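Local atomic coordinates of IPT/TIG domain-containing protein (Bacteroides thetaiotaomicron, PDB entry 3TC9), a protein that is of unknown function but, as a six-bladed beta-propeller joined to an immunoglobulin-like IPT/TIG domain, probably serves as an auxiliary nutrient-binding protein. Residues B[151-156]-B[161-166]; B[147-152]-B[408-413]; B[110-115]-B[412-417]; B[191-196]-B[214-219]. All coordinates share one frame; numbering follows the deposited sequence.

Contact 1 (B[151-156]-B[161-166]); sequences HLYLVG and TRLIDF
Leu-152 and Ile-164 form an antiparallel hydrogen-bonded pair in the hairpin of strands 151-156 and 159-165. Leu-152 N donates to Ile-164 O over 2.9 Å, and Ile-164 N returns a bond to Leu-152 O over 2.8 Å, both nearly straight; Leu-154 and Arg-162 repeat the exchange with more bent bonds. The face carrying Leu-152, Leu-154 and Ile-164 is fully buried. There Ile-164 CD1 lies 3.8 Å from Leu-154 CD2, the two side chains crossing at about a right angle. Leu-154 gains this reach by holding CG between its backbone N and carbonyl carbon (chi1 67°). Leu-152 CB meets the rim of the Phe-166 ring, 3.9 Å from CE1. On the other face, Leu-163 CD1 makes a CH-pi contact with Tyr-153, 3.7 Å from the ring centroid and 15° off its normal. The same methyl carbon also touches His-151 CB at 3.6 Å. A serine in place of Tyr-153 would probably leave this methyl without the ring face it rests on, and deprive Phe-216 of its edge-to-face partner. Farther along, the packing gives way to a partly exposed end, where His-151 and Asp-165 lie side by side with ring and carboxylate planes 72° apart; Asp-165 OD1 accepts from the backbone N of Lys-168. In the propeller blade, this hairpin is flanked by strand 141-145, which bonds to the backbones of His-151 and Tyr-153, and by strand 170-175, which bonds to Thr-161.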
# COMPACT_ATOMS: atom_id res chain seq x y z
N HIS B 151 7.71 1.17 -21.21
CA HIS B 151 8.24 0.16 -22.12
C HIS B 151 8.29 -1.20 -21.44
O HIS B 151 9.05 -1.43 -20.50
CB HIS B 151 9.63 0.58 -22.64
CG HIS B 151 9.58 1.76 -23.56
ND1 HIS B 151 10.74 2.32 -24.09
CD2 HIS B 151 8.51 2.45 -24.04
CE1 HIS B 151 10.33 3.30 -24.88
NE2 HIS B 151 9.00 3.43 -24.86
N LEU B 152 7.43 -2.11 -21.92
CA LEU B 152 7.34 -3.47 -21.43
C LEU B 152 7.88 -4.41 -22.52
O LEU B 152 7.30 -4.51 -23.60
CB LEU B 152 5.88 -3.82 -21.04
CG LEU B 152 5.59 -5.28 -20.62
CD1 LEU B 152 6.43 -5.69 -19.40
CD2 LEU B 152 4.12 -5.47 -20.36
N TYR B 153 8.99 -5.09 -22.23
CA TYR B 153 9.60 -6.02 -23.18
C TYR B 153 9.15 -7.44 -22.89
O TYR B 153 8.83 -7.79 -21.74
CB TYR B 153 11.14 -5.93 -23.14
CG TYR B 153 11.66 -4.63 -23.72
CD1 TYR B 153 11.90 -4.51 -25.08
CD2 TYR B 153 11.87 -3.52 -22.91
CE1 TYR B 153 12.34 -3.30 -25.63
CE2 TYR B 153 12.33 -2.32 -23.44
CZ TYR B 153 12.58 -2.22 -24.80
OH TYR B 153 13.03 -1.04 -25.34
N LEU B 154 9.13 -8.26 -23.95
CA LEU B 154 8.76 -9.68 -23.87
C LEU B 154 9.65 -10.49 -24.82
O LEU B 154 10.07 -9.97 -25.86
CB LEU B 154 7.25 -9.91 -24.18
CG LEU B 154 6.71 -9.63 -25.62
CD1 LEU B 154 6.85 -10.86 -26.54
CD2 LEU B 154 5.25 -9.28 -25.58
N VAL B 155 9.92 -11.76 -24.47
CA VAL B 155 10.65 -12.70 -25.31
C VAL B 155 9.68 -13.85 -25.55
O VAL B 155 8.83 -14.10 -24.70
CB VAL B 155 12.03 -13.16 -24.76
CG1 VAL B 155 13.04 -12.02 -24.80
CG2 VAL B 155 11.94 -13.78 -23.37
N GLY B 156 9.77 -14.50 -26.70
CA GLY B 156 8.80 -15.52 -27.08
C GLY B 156 9.34 -16.82 -27.60
O GLY B 156 8.72 -17.40 -28.49
N THR B 161 11.42 -11.04 -30.03
CA THR B 161 11.51 -10.18 -28.87
C THR B 161 10.73 -8.95 -29.26
O THR B 161 10.95 -8.38 -30.33
CB THR B 161 12.96 -9.93 -28.49
OG1 THR B 161 13.56 -11.20 -28.21
CG2 THR B 161 13.10 -9.00 -27.28
N ARG B 162 9.73 -8.59 -28.45
CA ARG B 162 8.87 -7.49 -28.83
C ARG B 162 8.76 -6.45 -27.72
O ARG B 162 9.21 -6.68 -26.60
CB ARG B 162 7.50 -8.05 -29.24
CG ARG B 162 7.62 -8.99 -30.45
CD ARG B 162 6.30 -9.37 -31.05
NE ARG B 162 5.65 -8.23 -31.68
CZ ARG B 162 4.51 -8.29 -32.35
NH1 ARG B 162 3.87 -9.45 -32.47
NH2 ARG B 162 4.00 -7.20 -32.91
N LEU B 163 8.19 -5.27 -28.07
CA LEU B 163 8.01 -4.16 -27.15
C LEU B 163 6.56 -3.71 -27.12
O LEU B 163 5.96 -3.47 -28.17
CB LEU B 163 8.95 -2.99 -27.54
CG LEU B 163 8.70 -1.64 -26.88
CD1 LEU B 163 9.00 -1.70 -25.38
CD2 LEU B 163 9.46 -0.53 -27.59
N ILE B 164 6.00 -3.59 -25.90
CA ILE B 164 4.67 -3.04 -25.61
C ILE B 164 4.94 -1.65 -25.06
O ILE B 164 5.45 -1.52 -23.93
CB ILE B 164 3.83 -3.94 -24.65
CG1 ILE B 164 3.46 -5.30 -25.30
CG2 ILE B 164 2.58 -3.19 -24.15
CD1 ILE B 164 3.17 -6.41 -24.28
N ASP B 165 4.68 -0.63 -25.87
CA ASP B 165 4.91 0.78 -25.52
C ASP B 165 3.59 1.38 -25.09
O ASP B 165 2.70 1.57 -25.93
CB ASP B 165 5.53 1.52 -26.73
CG ASP B 165 5.91 2.98 -26.50
OD1 ASP B 165 5.41 3.59 -25.52
OD2 ASP B 165 6.70 3.51 -27.31
N PHE B 166 3.43 1.66 -23.78
CA PHE B 166 2.18 2.19 -23.22
C PHE B 166 1.94 3.65 -23.58
O PHE B 166 0.78 4.06 -23.61
CB PHE B 166 2.17 2.05 -21.71
CG PHE B 166 1.92 0.65 -21.22
CD1 PHE B 166 2.99 -0.23 -21.01
CD2 PHE B 166 0.64 0.22 -20.92
CE1 PHE B 166 2.76 -1.53 -20.55
CE2 PHE B 166 0.42 -1.07 -20.43
CZ PHE B 166 1.48 -1.94 -20.26
O HOH W 1 11.89 -14.11 -28.20

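Contact 2 (B[147-152]-B[408-413]); sequences KNHNHL and EERECF
The backbones of His-149 and Glu-409 stay 8.3 Å apart at their CA atoms, a separation with no strand pairing, and side chains bridge two turns, one of them the type I turn from Asn-148 to His-151. From the other turn Arg-410 extends its chain from CG to NE and presents the end of its guanidinium to the carbonyl of His-149. NH1 of Arg-410 bonds to His-149 O at 3.0 Å (157° at the hydrogen), and NH2 reaches the same oxygen at 3.2 Å with a more bent angle of 142°. The oxygen lies in the guanidinium plane, while both nitrogens approach it from one face of its carbonyl plane. The His-149 ring slides past in the opposite direction, its plane only 12° from that of the guanidinium. At the edge of this ring, Glu-409 OE1 stands 3.3 Å from His-149 CD2. The two turns belong to different blades of the propeller: one leads into strand 151-156, while the other joins strands 401-407 and 412-417 through a G1 beta bulge at Glu-411 and Cys-412. Asp-407 ties both partners together, taking a salt bridge from Arg-410 NH1 and a hydrogen bond from His-149 NE2. Phe-166 adds a cation-pi contact to Arg-410. A leucine in place of Arg-410 would probably leave His-149 O without its two side-chain donors and Asp-407 without its salt-bridge mate. Toward the surface, a water donates to Asn-150 OD1 at 2.6 Å and to Glu-409 OE1 at 2.8 Å.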
# COMPACT_ATOMS: atom_id res chain seq x y z
N LYS B 147 14.42 2.00 -16.69
CA LYS B 147 14.53 3.44 -16.92
C LYS B 147 13.31 4.01 -17.64
O LYS B 147 13.22 5.23 -17.83
CB LYS B 147 15.80 3.77 -17.73
CG LYS B 147 17.11 3.35 -17.07
CD LYS B 147 17.51 4.25 -15.93
CE LYS B 147 18.89 3.97 -15.44
NZ LYS B 147 19.09 4.61 -14.13
N ASN B 148 12.38 3.14 -18.04
CA ASN B 148 11.16 3.60 -18.72
C ASN B 148 10.03 2.62 -18.45
O ASN B 148 9.92 1.59 -19.11
CB ASN B 148 11.38 3.79 -20.22
CG ASN B 148 10.28 4.55 -20.90
OD1 ASN B 148 9.19 4.77 -20.35
ND2 ASN B 148 10.55 4.99 -22.11
N HIS B 149 9.16 2.98 -17.50
CA HIS B 149 8.03 2.18 -17.09
C HIS B 149 6.91 2.16 -18.17
O HIS B 149 5.90 1.45 -18.00
CB HIS B 149 7.49 2.64 -15.73
CG HIS B 149 6.74 1.55 -15.03
ND1 HIS B 149 7.36 0.35 -14.68
CD2 HIS B 149 5.44 1.47 -14.70
CE1 HIS B 149 6.41 -0.40 -14.14
NE2 HIS B 149 5.23 0.24 -14.13
N ASN B 150 7.10 2.89 -19.29
CA ASN B 150 6.13 2.82 -20.38
C ASN B 150 6.51 1.75 -21.37
O ASN B 150 5.73 1.46 -22.27
CB ASN B 150 5.96 4.16 -21.10
CG ASN B 150 5.26 5.20 -20.26
OD1 ASN B 150 4.36 4.90 -19.46
ND2 ASN B 150 5.69 6.44 -20.40
N HIS B 151 7.71 1.17 -21.21
CA HIS B 151 8.24 0.16 -22.12
C HIS B 151 8.29 -1.20 -21.44
O HIS B 151 9.05 -1.43 -20.50
CB HIS B 151 9.63 0.58 -22.64
CG HIS B 151 9.58 1.76 -23.56
ND1 HIS B 151 10.74 2.32 -24.09
CD2 HIS B 151 8.51 2.45 -24.04
CE1 HIS B 151 10.33 3.30 -24.88
NE2 HIS B 151 9.00 3.43 -24.86
N LEU B 152 7.43 -2.11 -21.92
CA LEU B 152 7.34 -3.47 -21.43
C LEU B 152 7.88 -4.41 -22.52
O LEU B 152 7.30 -4.51 -23.60
CB LEU B 152 5.88 -3.82 -21.04
CG LEU B 152 5.59 -5.28 -20.62
CD1 LEU B 152 6.43 -5.69 -19.40
CD2 LEU B 152 4.12 -5.47 -20.36
N GLU B 408 3.37 -2.16 -10.62
CA GLU B 408 3.09 -1.40 -9.39
C GLU B 408 2.39 -0.06 -9.67
O GLU B 408 1.52 0.33 -8.91
CB GLU B 408 4.37 -1.17 -8.58
CG GLU B 408 4.90 -2.45 -7.96
CD GLU B 408 6.08 -2.32 -7.02
OE1 GLU B 408 5.88 -1.96 -5.83
OE2 GLU B 408 7.21 -2.66 -7.45
N GLU B 409 2.75 0.61 -10.77
CA GLU B 409 2.19 1.91 -11.15
C GLU B 409 0.76 1.75 -11.73
O GLU B 409 -0.13 2.54 -11.39
CB GLU B 409 3.13 2.59 -12.17
CG GLU B 409 2.80 4.04 -12.52
CD GLU B 409 2.69 4.34 -14.01
OE1 GLU B 409 3.72 4.28 -14.71
OE2 GLU B 409 1.56 4.67 -14.46
N ARG B 410 0.53 0.73 -12.57
CA ARG B 410 -0.78 0.49 -13.17
C ARG B 410 -1.64 -0.44 -12.29
O ARG B 410 -2.80 -0.64 -12.60
CB ARG B 410 -0.63 -0.05 -14.61
CG ARG B 410 -0.11 1.04 -15.55
CD ARG B 410 0.27 0.59 -16.95
NE ARG B 410 1.03 1.65 -17.62
CZ ARG B 410 2.36 1.71 -17.72
NH1 ARG B 410 3.11 0.74 -17.21
NH2 ARG B 410 2.94 2.72 -18.34
N GLU B 411 -1.08 -0.95 -11.17
CA GLU B 411 -1.71 -1.83 -10.15
C GLU B 411 -2.40 -3.06 -10.78
O GLU B 411 -3.54 -3.38 -10.46
CB GLU B 411 -2.69 -1.03 -9.28
CG GLU B 411 -2.01 0.05 -8.45
CD GLU B 411 -2.96 1.10 -7.90
OE1 GLU B 411 -3.43 1.95 -8.68
OE2 GLU B 411 -3.23 1.06 -6.68
N CYS B 412 -1.68 -3.75 -11.65
CA CYS B 412 -2.22 -4.93 -12.32
C CYS B 412 -1.11 -5.89 -12.71
O CYS B 412 0.06 -5.53 -12.69
CB CYS B 412 -3.02 -4.50 -13.56
SG CYS B 412 -2.01 -3.72 -14.86
N PHE B 413 -1.50 -7.09 -13.10
CA PHE B 413 -0.66 -8.14 -13.65
C PHE B 413 -0.85 -8.22 -15.14
O PHE B 413 -1.97 -8.05 -15.62
CB PHE B 413 -0.99 -9.53 -13.04
CG PHE B 413 -0.77 -9.66 -11.55
CD1 PHE B 413 -1.75 -9.23 -10.64
CD2 PHE B 413 0.42 -10.20 -11.05
CE1 PHE B 413 -1.54 -9.34 -9.27
CE2 PHE B 413 0.62 -10.33 -9.67
CZ PHE B 413 -0.36 -9.88 -8.79
O HOH W 2 4.92 5.38 -16.95

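Contact 3 (B[110-115]-B[412-417]); sequences TTFLGT and CFFIGD
Phe-112 meets Phe-414 ring against ring, and these two residues make up the whole contact. The closest pair is Phe-112 CD2 with Phe-414 CE1 at 3.6 Å, and Phe-414 CD1 follows at 3.7 Å from the same Phe-112 CD2. Phe-414 CE1 lies above one face of the Phe-112 ring, offset toward its rim. With the ring centroids 4.8 Å apart and the planes at 41°, the pair is oblique. On the opposite face of the Phe-112 ring rests Leu-113 CG, 3.5 Å above the plane, which leaves the ring held between a neighbour in sequence and one three hundred residues away. Phe-112 reaches across with its CG anti to the backbone N (chi1 173°). Both strands belong to one propeller blade but are not adjacent in it: strand 422-428 lies between 107-113 and 412-417. Since 107-113 comes from the start of the propeller sequence and the other two from its end, this blade closes the propeller in the manner of the molecular velcro known from this fold. What positions Phe-112 is a classic beta bulge, in which Phe-112 and Leu-113 both face Ile-423 of the middle strand. Farther out, Phe-130 meets the Phe-112 ring edge-to-face, while Phe-166 touches both phenylalanines, its plane turned about 15° from that of Phe-112. Phe-414 also packs on Asp-407 of strand 401-407. On strand 107-113 the Thr-111 hydroxyl is hydrogen-bonded to Tyr-387 OH and Asp-389 OD2, just before the edge strand 390-391.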
# COMPACT_ATOMS: atom_id res chain seq x y z
N THR B 110 -8.92 -9.91 -17.64
CA THR B 110 -9.34 -9.33 -18.92
C THR B 110 -8.29 -9.59 -19.97
O THR B 110 -7.21 -10.06 -19.64
CB THR B 110 -9.63 -7.82 -18.80
OG1 THR B 110 -8.45 -7.13 -18.37
CG2 THR B 110 -10.87 -7.50 -17.90
N THR B 111 -8.59 -9.26 -21.25
CA THR B 111 -7.64 -9.41 -22.35
C THR B 111 -7.10 -8.03 -22.60
O THR B 111 -7.84 -7.14 -22.96
CB THR B 111 -8.29 -10.06 -23.57
OG1 THR B 111 -8.65 -11.39 -23.22
CG2 THR B 111 -7.38 -10.09 -24.78
N PHE B 112 -5.81 -7.84 -22.36
CA PHE B 112 -5.19 -6.56 -22.56
C PHE B 112 -4.81 -6.36 -24.03
O PHE B 112 -5.21 -5.37 -24.63
CB PHE B 112 -3.98 -6.42 -21.61
CG PHE B 112 -3.16 -5.18 -21.84
CD1 PHE B 112 -3.75 -3.92 -21.81
CD2 PHE B 112 -1.80 -5.27 -22.09
CE1 PHE B 112 -2.99 -2.76 -22.03
CE2 PHE B 112 -1.03 -4.12 -22.30
CZ PHE B 112 -1.64 -2.88 -22.29
N LEU B 113 -4.02 -7.29 -24.59
CA LEU B 113 -3.53 -7.18 -25.96
C LEU B 113 -3.62 -8.48 -26.72
O LEU B 113 -3.52 -9.57 -26.14
CB LEU B 113 -2.06 -6.73 -25.95
CG LEU B 113 -1.73 -5.24 -25.70
CD1 LEU B 113 -0.26 -5.00 -25.82
CD2 LEU B 113 -2.43 -4.37 -26.69
N GLY B 114 -3.72 -8.34 -28.03
CA GLY B 114 -3.76 -9.49 -28.92
C GLY B 114 -5.15 -9.99 -29.23
O GLY B 114 -6.10 -9.82 -28.46
N THR B 115 -5.28 -10.61 -30.39
CA THR B 115 -6.54 -11.21 -30.80
C THR B 115 -6.29 -12.39 -31.75
O THR B 115 -5.22 -12.51 -32.36
CB THR B 115 -7.51 -10.18 -31.42
OG1 THR B 115 -8.84 -10.72 -31.31
CG2 THR B 115 -7.18 -9.84 -32.87
N CYS B 412 -1.68 -3.75 -11.65
CA CYS B 412 -2.22 -4.93 -12.32
C CYS B 412 -1.11 -5.89 -12.71
O CYS B 412 0.06 -5.53 -12.69
CB CYS B 412 -3.02 -4.50 -13.56
SG CYS B 412 -2.01 -3.72 -14.86
N PHE B 413 -1.50 -7.09 -13.10
CA PHE B 413 -0.66 -8.14 -13.65
C PHE B 413 -0.85 -8.22 -15.14
O PHE B 413 -1.97 -8.05 -15.62
CB PHE B 413 -0.99 -9.53 -13.04
CG PHE B 413 -0.77 -9.66 -11.55
CD1 PHE B 413 -1.75 -9.23 -10.64
CD2 PHE B 413 0.42 -10.20 -11.05
CE1 PHE B 413 -1.54 -9.34 -9.27
CE2 PHE B 413 0.62 -10.33 -9.67
CZ PHE B 413 -0.36 -9.88 -8.79
N PHE B 414 0.23 -8.49 -15.87
CA PHE B 414 0.23 -8.77 -17.30
C PHE B 414 0.74 -10.20 -17.46
O PHE B 414 1.77 -10.54 -16.88
CB PHE B 414 1.07 -7.75 -18.10
CG PHE B 414 0.48 -6.36 -18.07
CD1 PHE B 414 -0.76 -6.11 -18.64
CD2 PHE B 414 1.15 -5.32 -17.45
CE1 PHE B 414 -1.33 -4.82 -18.58
CE2 PHE B 414 0.61 -4.03 -17.43
CZ PHE B 414 -0.62 -3.79 -18.02
N ILE B 415 -0.05 -11.05 -18.14
CA ILE B 415 0.29 -12.47 -18.30
C ILE B 415 0.42 -12.84 -19.77
O ILE B 415 -0.44 -12.47 -20.57
CB ILE B 415 -0.78 -13.36 -17.58
CG1 ILE B 415 -0.87 -13.03 -16.07
CG2 ILE B 415 -0.57 -14.87 -17.79
CD1 ILE B 415 -2.21 -12.81 -15.65
N GLY B 416 1.48 -13.60 -20.08
CA GLY B 416 1.72 -14.17 -21.40
C GLY B 416 1.00 -15.51 -21.49
O GLY B 416 1.50 -16.53 -21.03
N ASP B 417 -0.22 -15.48 -22.02
CA ASP B 417 -1.11 -16.66 -22.15
C ASP B 417 -0.86 -17.30 -23.50
O ASP B 417 -1.50 -16.93 -24.48
CB ASP B 417 -2.58 -16.20 -22.01
CG ASP B 417 -3.57 -17.29 -21.73
OD1 ASP B 417 -3.14 -18.44 -21.46
OD2 ASP B 417 -4.80 -17.00 -21.75

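Contact 4 (B[191-196]-B[214-219]); sequences DSMIIT and SGFKVI
Met-193 and Phe-216 form a Met-aromatic contact within a four-stranded blade of the beta-propeller, where the loop between strands 205-211 and 219-224 folds back onto strand 192-197. Met-193 is modelled as selenomethionine, and its SE lies 5.2 Å from the centroid of the Phe-216 ring, 34° off the ring normal, an oblique approach. The nearer touches are made by carbon. Met-193 CE comes to 3.4 Å from Phe-216 CB, and Met-193 CB lies 3.7 Å from Phe-216 CD1, so the tip of Met-193 meets the base of Phe-216 while its own base lies against the ring. A bend at the last torsion of Met-193 (chi3 72°) turns CE toward the base of the aromatic residue. Around this pair, Met-193 also packs on Ile-184 and Trp-186 of strand 181-186 and on Leu-210 of strand 205-211, while the Phe-216 ring meets that of Trp-186 nearly at right angles. Val-174, from the preceding blade, touches Phe-216 as well, which places the ring at a seam between two sheets. The loop carrying Phe-216 is shaped by positive phi values at Gly-215 and Phe-216 and by an ST motif at Ser-214. Ser-214 OG accepts from Lys-217 N at 3.2 Å and, more directly, from Val-218 N at 3.1 Å, and bonds to Thr-211 O besides.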
# COMPACT_ATOMS: atom_id res chain seq x y z
N ASP B 191 21.92 0.04 -19.11
CA ASP B 191 22.45 0.48 -20.41
C ASP B 191 22.33 -0.66 -21.40
O ASP B 191 22.39 -0.43 -22.61
CB ASP B 191 23.91 0.94 -20.29
N SER B 192 22.15 -1.90 -20.88
CA SER B 192 22.05 -3.10 -21.69
C SER B 192 20.98 -4.08 -21.21
O SER B 192 20.71 -4.21 -20.01
CB SER B 192 23.39 -3.82 -21.72
OG SER B 192 24.42 -2.99 -22.25
N MSE B 193 20.42 -4.79 -22.17
CA MSE B 193 19.43 -5.83 -21.93
C MSE B 193 20.08 -7.18 -22.25
O MSE B 193 20.63 -7.38 -23.33
CB MSE B 193 18.19 -5.55 -22.80
CG MSE B 193 17.28 -6.74 -22.99
SE MSE B 193 15.55 -6.22 -23.65
CE MSE B 193 16.00 -5.76 -25.37
N ILE B 194 20.03 -8.11 -21.29
CA ILE B 194 20.60 -9.44 -21.46
C ILE B 194 19.50 -10.39 -21.93
O ILE B 194 18.50 -10.57 -21.22
CB ILE B 194 21.29 -9.99 -20.19
CG1 ILE B 194 22.03 -8.92 -19.31
CG2 ILE B 194 22.07 -11.29 -20.48
CD1 ILE B 194 23.30 -8.43 -19.78
N ILE B 195 19.70 -11.01 -23.10
CA ILE B 195 18.77 -11.96 -23.73
C ILE B 195 19.44 -13.33 -23.70
O ILE B 195 20.57 -13.48 -24.16
CB ILE B 195 18.44 -11.44 -25.17
CG1 ILE B 195 17.59 -10.15 -25.14
CG2 ILE B 195 17.82 -12.50 -26.07
CD1 ILE B 195 16.31 -10.16 -24.32
N THR B 196 18.76 -14.32 -23.11
CA THR B 196 19.27 -15.69 -22.94
C THR B 196 18.65 -16.66 -23.95
O THR B 196 17.41 -16.75 -24.03
CB THR B 196 19.03 -16.14 -21.50
OG1 THR B 196 19.70 -15.23 -20.63
CG2 THR B 196 19.55 -17.53 -21.24
N SER B 214 21.29 1.63 -29.31
CA SER B 214 20.73 1.19 -30.59
C SER B 214 19.21 0.95 -30.54
O SER B 214 18.64 0.43 -31.50
CB SER B 214 21.42 -0.10 -31.01
OG SER B 214 21.04 -1.19 -30.19
N GLY B 215 18.59 1.30 -29.42
CA GLY B 215 17.17 1.09 -29.20
C GLY B 215 16.87 -0.38 -28.95
O GLY B 215 15.75 -0.84 -29.22
N PHE B 216 17.89 -1.11 -28.44
CA PHE B 216 17.91 -2.54 -28.12
C PHE B 216 17.75 -3.40 -29.40
O PHE B 216 17.17 -4.48 -29.35
CB PHE B 216 16.85 -2.89 -27.05
CG PHE B 216 16.99 -2.09 -25.77
CD1 PHE B 216 17.94 -2.42 -24.81
CD2 PHE B 216 16.18 -0.98 -25.54
CE1 PHE B 216 18.09 -1.67 -23.65
CE2 PHE B 216 16.32 -0.22 -24.37
CZ PHE B 216 17.26 -0.58 -23.43
N LYS B 217 18.33 -2.95 -30.53
CA LYS B 217 18.23 -3.67 -31.80
C LYS B 217 19.58 -4.30 -32.26
O LYS B 217 19.53 -5.32 -32.97
CB LYS B 217 17.62 -2.78 -32.90
CG LYS B 217 16.17 -2.40 -32.63
CD LYS B 217 15.33 -2.39 -33.90
CE LYS B 217 14.64 -1.06 -34.14
NZ LYS B 217 15.59 -0.01 -34.61
N VAL B 218 20.75 -3.73 -31.86
CA VAL B 218 22.09 -4.27 -32.20
C VAL B 218 22.50 -5.27 -31.09
O VAL B 218 22.50 -4.91 -29.91
CB VAL B 218 23.15 -3.15 -32.42
CG1 VAL B 218 24.56 -3.72 -32.60
CG2 VAL B 218 22.77 -2.28 -33.62
N ILE B 219 22.84 -6.51 -31.48
CA ILE B 219 23.22 -7.61 -30.59
C ILE B 219 24.73 -7.84 -30.54
O ILE B 219 25.46 -7.57 -31.50
CB ILE B 219 22.49 -8.90 -31.05
CG1 ILE B 219 22.24 -9.89 -29.92
CG2 ILE B 219 23.11 -9.57 -32.32
CD1 ILE B 219 21.04 -10.72 -30.13

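Phe-166 is where contacts 1, 2 and 3 converge. Its backbone N lies 2.8 Å from Asn-150 O, a probable hydrogen bond joining contacts 1 and 2, and its CE2 packs 3.3 Å from Phe-112 CZ in contact 3. These three contacts have centres 11 to 13 Å apart; contact 2 spans the closing blade and the blade of contact 1, while contacts 1 and 3 lie within those blades and meet through Phe-166. Contact 4 sits on the far side of contact 1: Tyr-153 OH is 3.2 Å from Phe-216 CD2, and Val-155 CG1 is 3.8 Å from Ile-195 CD1. Contacts 3 and 4, with centres about 24 Å apart, do not touch.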